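Local coordinates for SPOU RRNA methylase (Sulfolobus acidocaldarius, PDB 4CNG), which catalyses 2'-O-methylation of cytidine at position 32 of tRNA, using S-adenosyl-L-methionine as methyl donor, and works as a homodimer, at residues Phe130-Val135 / Arg139-Lys144. The protein carries 1 engineered substitution. Residues are numbered along the deposited sequence; the frame is centred on the assembly and turned at random.
Sequences FGRESV and REEIAK. With SAH (S-adenosyl-L-homocysteine), chain C; SAH (S-adenosyl-L-homocysteine), chain D.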
loop_
_atom_site.group_PDB
_atom_site.type_symbol
_atom_site.label_atom_id
_atom_site.label_comp_id
_atom_site.label_asym_id
_atom_site.label_seq_id
_atom_site.Cartn_x
_atom_site.Cartn_y
_atom_site.Cartn_z
ATOM N N PHE A 130 8.022 -5.926 -9.650
ATOM C CA PHE A 130 6.568 -5.905 -9.651
ATOM C C PHE A 130 6.081 -5.851 -11.076
ATOM O O PHE A 130 6.700 -5.229 -11.943
ATOM C CB PHE A 130 6.067 -4.666 -8.860
ATOM C CG PHE A 130 6.418 -4.687 -7.396
ATOM C CD1 PHE A 130 7.649 -4.320 -6.955
ATOM C CD2 PHE A 130 5.480 -5.090 -6.469
ATOM C CE1 PHE A 130 7.980 -4.395 -5.613
ATOM C CE2 PHE A 130 5.788 -5.117 -5.113
ATOM C CZ PHE A 130 7.037 -4.778 -4.688
ATOM N N GLY A 131 4.968 -6.513 -11.299
ATOM C CA GLY A 131 4.397 -6.654 -12.621
ATOM C C GLY A 131 3.266 -5.713 -12.966
ATOM O O GLY A 131 2.970 -4.725 -12.298
ATOM N N ARG A 132 2.702 -6.007 -14.134
ATOM C CA ARG A 132 1.707 -5.171 -14.801
ATOM C C ARG A 132 0.361 -5.267 -14.115
ATOM O O ARG A 132 -0.037 -6.344 -13.684
ATOM C CB ARG A 132 1.593 -5.695 -16.246
ATOM C CG ARG A 132 2.896 -5.684 -17.038
ATOM C CD ARG A 132 2.833 -6.644 -18.210
ATOM N NE ARG A 132 4.107 -6.749 -18.916
ATOM C CZ ARG A 132 5.084 -7.583 -18.609
ATOM N NH1 ARG A 132 5.026 -8.362 -17.552
ATOM N NH2 ARG A 132 6.171 -7.614 -19.348
ATOM N N GLU A 133 -0.368 -4.160 -14.073
ATOM C CA GLU A 133 -1.673 -4.195 -13.474
ATOM C C GLU A 133 -2.546 -5.231 -14.176
ATOM O O GLU A 133 -3.287 -5.954 -13.532
ATOM C CB GLU A 133 -2.331 -2.816 -13.520
ATOM C CG GLU A 133 -1.586 -1.724 -12.774
ATOM C CD GLU A 133 -0.691 -0.814 -13.629
ATOM O OE1 GLU A 133 0.084 -1.385 -14.498
ATOM O OE2 GLU A 133 -0.710 0.454 -13.369
ATOM N N SER A 134 -2.467 -5.301 -15.503
ATOM C CA SER A 134 -3.327 -6.174 -16.278
ATOM C C SER A 134 -3.009 -7.654 -16.076
ATOM O O SER A 134 -3.891 -8.465 -15.789
ATOM C CB SER A 134 -3.229 -5.815 -17.763
ATOM O OG SER A 134 -1.886 -5.898 -18.233
ATOM N N VAL A 135 -1.744 -8.017 -16.252
ATOM C CA VAL A 135 -1.369 -9.428 -16.384
ATOM C C VAL A 135 -0.169 -9.824 -15.522
ATOM O O VAL A 135 0.353 -10.923 -15.669
ATOM C CB VAL A 135 -1.106 -9.823 -17.853
ATOM C CG1 VAL A 135 -2.369 -9.688 -18.691
ATOM C CG2 VAL A 135 0.033 -9.008 -18.441
ATOM N N ARG A 139 5.674 -15.777 -17.149
ATOM C CA ARG A 139 6.296 -16.934 -16.551
ATOM C C ARG A 139 7.802 -16.878 -16.701
ATOM O O ARG A 139 8.530 -17.219 -15.788
ATOM C CB ARG A 139 5.736 -18.203 -17.168
ATOM C CG ARG A 139 6.363 -19.492 -16.671
ATOM C CD ARG A 139 6.085 -19.686 -15.185
ATOM N NE ARG A 139 6.674 -20.918 -14.663
ATOM C CZ ARG A 139 7.924 -21.030 -14.220
ATOM N NH1 ARG A 139 8.738 -19.981 -14.234
ATOM N NH2 ARG A 139 8.366 -22.200 -13.773
ATOM N N GLU A 140 8.273 -16.341 -17.853
ATOM C CA GLU A 140 9.714 -16.230 -18.096
ATOM C C GLU A 140 10.382 -15.139 -17.225
ATOM O O GLU A 140 11.522 -15.323 -16.781
ATOM C CB GLU A 140 10.014 -15.974 -19.556
ATOM C CG GLU A 140 11.484 -15.888 -19.862
ATOM C CD GLU A 140 12.273 -17.149 -19.626
ATOM O OE1 GLU A 140 11.678 -18.254 -19.440
ATOM O OE2 GLU A 140 13.522 -17.032 -19.701
ATOM N N GLU A 141 9.708 -14.020 -16.949
ATOM C CA GLU A 141 10.228 -13.030 -16.024
ATOM C C GLU A 141 10.437 -13.663 -14.650
ATOM O O GLU A 141 11.431 -13.382 -13.956
ATOM C CB GLU A 141 9.287 -11.830 -15.989
ATOM C CG GLU A 141 9.359 -10.985 -17.258
ATOM C CD GLU A 141 8.246 -9.975 -17.467
ATOM O OE1 GLU A 141 7.178 -10.041 -16.800
ATOM O OE2 GLU A 141 8.393 -9.186 -18.439
ATOM N N ILE A 142 9.492 -14.502 -14.208
ATOM C CA ILE A 142 9.623 -15.191 -12.951
ATOM C C ILE A 142 10.733 -16.218 -13.007
ATOM O O ILE A 142 11.482 -16.371 -12.053
ATOM C CB ILE A 142 8.272 -15.797 -12.487
ATOM C CG1 ILE A 142 7.248 -14.683 -12.206
ATOM C CG2 ILE A 142 8.444 -16.713 -11.301
ATOM C CD1 ILE A 142 5.829 -15.146 -12.028
ATOM N N ALA A 143 10.923 -16.895 -14.153
ATOM C CA ALA A 143 12.027 -17.831 -14.319
ATOM C C ALA A 143 13.386 -17.178 -14.188
ATOM O O ALA A 143 14.306 -17.819 -13.685
ATOM C CB ALA A 143 11.941 -18.555 -15.663
ATOM N N LYS A 144 13.492 -15.911 -14.586
ATOM C CA LYS A 144 14.713 -15.128 -14.508
ATOM C C LYS A 144 14.953 -14.555 -13.123
ATOM O O LYS A 144 15.971 -13.921 -12.894
ATOM C CB LYS A 144 14.652 -13.998 -15.522
ATOM C CG LYS A 144 14.857 -14.451 -16.950
ATOM C CD LYS A 144 14.577 -13.309 -17.910
ATOM C CE LYS A 144 14.895 -13.690 -19.349
ATOM N NZ LYS A 144 14.597 -12.540 -20.256
HETATM N N SAH C . -4.207 -10.258 -12.982
HETATM C CA SAH C . -2.784 -9.966 -12.666
HETATM C CB SAH C . -2.758 -9.085 -11.427
HETATM C CG SAH C . -1.456 -8.280 -11.276
HETATM S SD SAH C . -1.490 -7.236 -9.825
HETATM C C SAH C . -2.066 -11.272 -12.481
HETATM O O SAH C . -2.690 -12.334 -12.448
HETATM O OXT SAH C . -0.854 -11.340 -12.511
HETATM C "C5'" SAH C . -0.089 -6.194 -10.237
HETATM C "C4'" SAH C . 1.205 -6.490 -9.490
HETATM O "O4'" SAH C . 1.011 -6.221 -8.092
HETATM C "C3'" SAH C . 1.674 -7.901 -9.526
HETATM O "O3'" SAH C . 2.341 -8.161 -10.772
HETATM C "C2'" SAH C . 2.573 -7.991 -8.325
HETATM O "O2'" SAH C . 3.821 -7.368 -8.601
HETATM C "C1'" SAH C . 1.802 -7.132 -7.314
HETATM N N9 SAH C . 0.865 -7.905 -6.445
HETATM C C8 SAH C . -0.475 -7.701 -6.303
HETATM N N7 SAH C . -0.944 -8.446 -5.264
HETATM C C5 SAH C . 0.127 -9.087 -4.738
HETATM C C6 SAH C . 0.329 -9.922 -3.622
HETATM N N6 SAH C . -0.687 -10.314 -2.825
HETATM N N1 SAH C . 1.542 -10.354 -3.371
HETATM C C2 SAH C . 2.561 -9.956 -4.147
HETATM N N3 SAH C . 2.496 -9.149 -5.196
HETATM C C4 SAH C . 1.289 -8.700 -5.464
HETATM N N SAH D . 1.027 -13.325 -14.532
HETATM C CA SAH D . 0.974 -14.191 -13.313
HETATM C CB SAH D . 2.022 -15.298 -13.436
HETATM C CG SAH D . 1.896 -16.212 -14.634
HETATM S SD SAH D . 3.140 -17.432 -14.450
HETATM C C SAH D . 1.348 -13.432 -12.095
HETATM O O SAH D . 2.177 -12.527 -12.261
HETATM O OXT SAH D . 0.954 -13.800 -10.989
HETATM C "C5'" SAH D . 2.601 -18.199 -12.980
HETATM C "C4'" SAH D . 2.765 -19.708 -13.108
HETATM O "O4'" SAH D . 2.568 -20.336 -11.848
HETATM C "C3'" SAH D . 1.750 -20.333 -14.056
HETATM O "O3'" SAH D . 2.303 -20.507 -15.354
HETATM C "C2'" SAH D . 1.376 -21.665 -13.427
HETATM O "O2'" SAH D . 1.789 -22.791 -14.219
HETATM C "C1'" SAH D . 2.115 -21.668 -12.092
HETATM N N9 SAH D . 1.234 -21.999 -10.970
HETATM C C8 SAH D . 1.630 -22.696 -9.894
HETATM N N7 SAH D . 0.666 -22.670 -8.946
HETATM C C5 SAH D . -0.332 -21.891 -9.403
HETATM C C6 SAH D . -1.642 -21.464 -8.889
HETATM N N6 SAH D . -2.052 -21.874 -7.662
HETATM N N1 SAH D . -2.393 -20.648 -9.677
HETATM C C2 SAH D . -1.962 -20.231 -10.890
HETATM N N3 SAH D . -0.771 -20.578 -11.424
HETATM C C4 SAH D . 0.081 -21.370 -10.716
#
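The loop leaving strand 125-130 carries Arg132 and faces Glu141 on 139-143, a short helix with Ala143 N bonded to Arg139 O at 2.9 Å and Lys144 N to Glu140 O. The segments meet only through these two long side chains. With chi1 at -58° Arg132 CG stands beside the backbone N, and from there the chain runs extended to NE, bringing the guanidinium end-on to the carboxylate. Arg132 NH1 bonds to Glu141 OE1 at 2.8 Å and Arg132 NH2 to Glu141 OE2 at 2.9 Å; both are nearly straight, each oxygen offers its syn lone pair, and the two planes lie 6° apart. Thr138 N also donates to Glu141 OE1, Gly136 O accepts from Arg132 NH1, and Arg132 NE forms a salt bridge with Glu29. In this SpoU-family SPOUT methyltransferase the bridged loop lines the cofactor pocket. Gly131 N donates to O2' of S-adenosyl-L-homocysteine (chain C) at 3.1 Å, and glycine suits the place because a CB would collide with O3' of that ligand. Val135 O accepts a 2.7 Å bond from the amino N of the second S-adenosyl-L-homocysteine (chain D), whose SD lies 3.8 Å from Arg139 CD. A leucine in place of Arg132 would probably leave the buried Glu141 carboxylate without its positive mate and remove the side-chain link between loop and helix. Phe130, an apolar ring, fills a buried place against Leu25, Ile27 and helix 162-175.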